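Local coordinates for outer envelope protein 64, mitochondrial (Arabidopsis thaliana, PDB 6HPG) that probably serves as a chaperone receptor for Hsp90-dependent protein targeting to mitochondria, here represented by its TPR domain, at residues T30-L35 with A40-N45. Residues are numbered along the deposited sequence; the frame is centred on the assembly and turned at random.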
# COMPACT_ATOMS: atom_id res chain seq x y z
N THR A 30 11.75 5.61 -1.83
CA THR A 30 12.53 6.02 -0.63
C THR A 30 13.06 7.45 -0.74
O THR A 30 12.96 8.30 0.21
CB THR A 30 13.62 4.97 -0.37
OG1 THR A 30 12.94 3.76 -0.07
CG2 THR A 30 14.60 5.33 0.79
N GLU A 31 13.54 7.75 -1.92
CA GLU A 31 14.02 9.09 -2.21
C GLU A 31 12.89 10.14 -2.25
O GLU A 31 13.11 11.28 -1.78
CB GLU A 31 14.80 9.10 -3.51
CG GLU A 31 15.39 10.43 -3.91
CD GLU A 31 16.55 10.88 -3.03
OE1 GLU A 31 17.15 11.95 -3.32
OE2 GLU A 31 16.90 10.16 -2.10
N ALA A 32 11.75 9.76 -2.87
CA ALA A 32 10.53 10.53 -2.87
C ALA A 32 10.18 10.93 -1.46
O ALA A 32 9.92 12.11 -1.18
CB ALA A 32 9.39 9.73 -3.48
N ILE A 33 10.22 9.96 -0.56
CA ILE A 33 9.84 10.15 0.85
C ILE A 33 10.89 10.96 1.61
O ILE A 33 10.53 11.79 2.47
CB ILE A 33 9.60 8.77 1.52
CG1 ILE A 33 8.30 8.17 0.99
CG2 ILE A 33 9.67 8.77 3.05
CD1 ILE A 33 8.22 6.71 1.37
N LYS A 34 12.17 10.75 1.29
CA LYS A 34 13.24 11.56 1.91
C LYS A 34 13.11 13.04 1.53
O LYS A 34 13.36 13.94 2.34
CB LYS A 34 14.62 10.99 1.58
CG LYS A 34 15.77 11.79 2.18
CD LYS A 34 17.07 11.25 1.69
CE LYS A 34 18.26 11.63 2.57
NZ LYS A 34 18.80 10.41 3.26
N LEU A 35 12.69 13.31 0.31
CA LEU A 35 12.48 14.67 -0.14
C LEU A 35 11.15 15.28 0.35
O LEU A 35 11.08 16.49 0.59
CB LEU A 35 12.54 14.71 -1.66
CG LEU A 35 13.89 14.39 -2.31
CD1 LEU A 35 13.66 14.09 -3.78
CD2 LEU A 35 14.87 15.56 -2.16
N ALA A 40 1.09 10.57 1.80
CA ALA A 40 0.63 9.23 2.09
C ALA A 40 0.81 8.29 0.91
O ALA A 40 1.13 7.11 1.10
CB ALA A 40 -0.83 9.25 2.50
N THR A 41 0.54 8.79 -0.30
CA THR A 41 0.68 8.01 -1.55
C THR A 41 2.13 7.49 -1.77
O THR A 41 2.35 6.39 -2.27
CB THR A 41 0.15 8.88 -2.71
OG1 THR A 41 -1.18 9.24 -2.41
CG2 THR A 41 0.17 8.15 -4.04
N TYR A 42 3.14 8.25 -1.33
CA TYR A 42 4.53 7.81 -1.55
C TYR A 42 4.83 6.57 -0.74
O TYR A 42 5.38 5.59 -1.27
CB TYR A 42 5.54 8.89 -1.11
CG TYR A 42 5.60 10.18 -1.89
CD1 TYR A 42 4.66 10.51 -2.85
CD2 TYR A 42 6.58 11.12 -1.58
CE1 TYR A 42 4.73 11.68 -3.51
CE2 TYR A 42 6.68 12.30 -2.26
CZ TYR A 42 5.74 12.61 -3.20
OH TYR A 42 5.81 13.81 -3.86
N TYR A 43 4.42 6.60 0.54
CA TYR A 43 4.44 5.44 1.42
C TYR A 43 3.56 4.23 0.94
O TYR A 43 3.99 3.08 1.01
CB TYR A 43 4.03 5.84 2.87
CG TYR A 43 5.14 6.54 3.70
CD1 TYR A 43 6.06 5.80 4.41
CD2 TYR A 43 5.19 7.92 3.81
CE1 TYR A 43 7.06 6.42 5.20
CE2 TYR A 43 6.18 8.56 4.60
CZ TYR A 43 7.11 7.79 5.28
OH TYR A 43 8.09 8.37 6.04
N CYS A 44 2.35 4.53 0.51
CA CYS A 44 1.44 3.48 0.04
C CYS A 44 1.97 2.78 -1.19
O CYS A 44 1.83 1.56 -1.32
CB CYS A 44 0.09 4.06 -0.31
SG CYS A 44 -1.20 2.82 -0.04
N ASN A 45 2.52 3.56 -2.12
CA ASN A 45 3.19 3.00 -3.26
C ASN A 45 4.39 2.14 -2.82
O ASN A 45 4.61 1.06 -3.34
CB ASN A 45 3.63 4.09 -4.25
CG ASN A 45 2.47 4.71 -5.00
OD1 ASN A 45 1.32 4.26 -4.91
ND2 ASN A 45 2.76 5.74 -5.75
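Ile-33 meets the Tyr-43 ring with two methyls and Tyr-42 at its CB, a compact illustration of how one branched residue can join two helices through apolar contact. Its CD1 methyl sits over the middle of the Tyr-43 ring, 3.8 Å from the centroid and only 9° off the normal, a CH-pi contact. The other methyl, Ile-33 CG2, reaches the phenolic end of the same ring, 3.4 Å from Tyr-43 OH. Ile-33 CG1, placed beside its own backbone N (chi1 -72°), lies 3.5 Å from Tyr-42 CB, the two side chains running past one another in opposite senses. Ala-32 and Tyr-42 form the tight, buried side: Tyr-42 CD2 lies 3.7 Å from Ala-32 CB, while CE2 brings the ring edge to 3.4 Å from the carbonyl O of Ala-32. Beyond the contact, Tyr-42 OH is hydrogen-bonded to Ser-6 OG on helix 2-18. Ile-33 and Tyr-43, both partly exposed, form the side nearer solvent; Tyr-43 also packs on Ala-66 and Ile-69 of helix 56-69. Replacing Tyr-43 by an alanine is likely to leave both Ile-33 methyls without their aromatic partner and to open a gap towards helix 56-69. The segments run nearly antiparallel, at 156° with axes 9.3 Å apart, and join the second helix of TPR 1 to the first of TPR 2, the inter-repeat packing of a tetratricopeptide-repeat helical array.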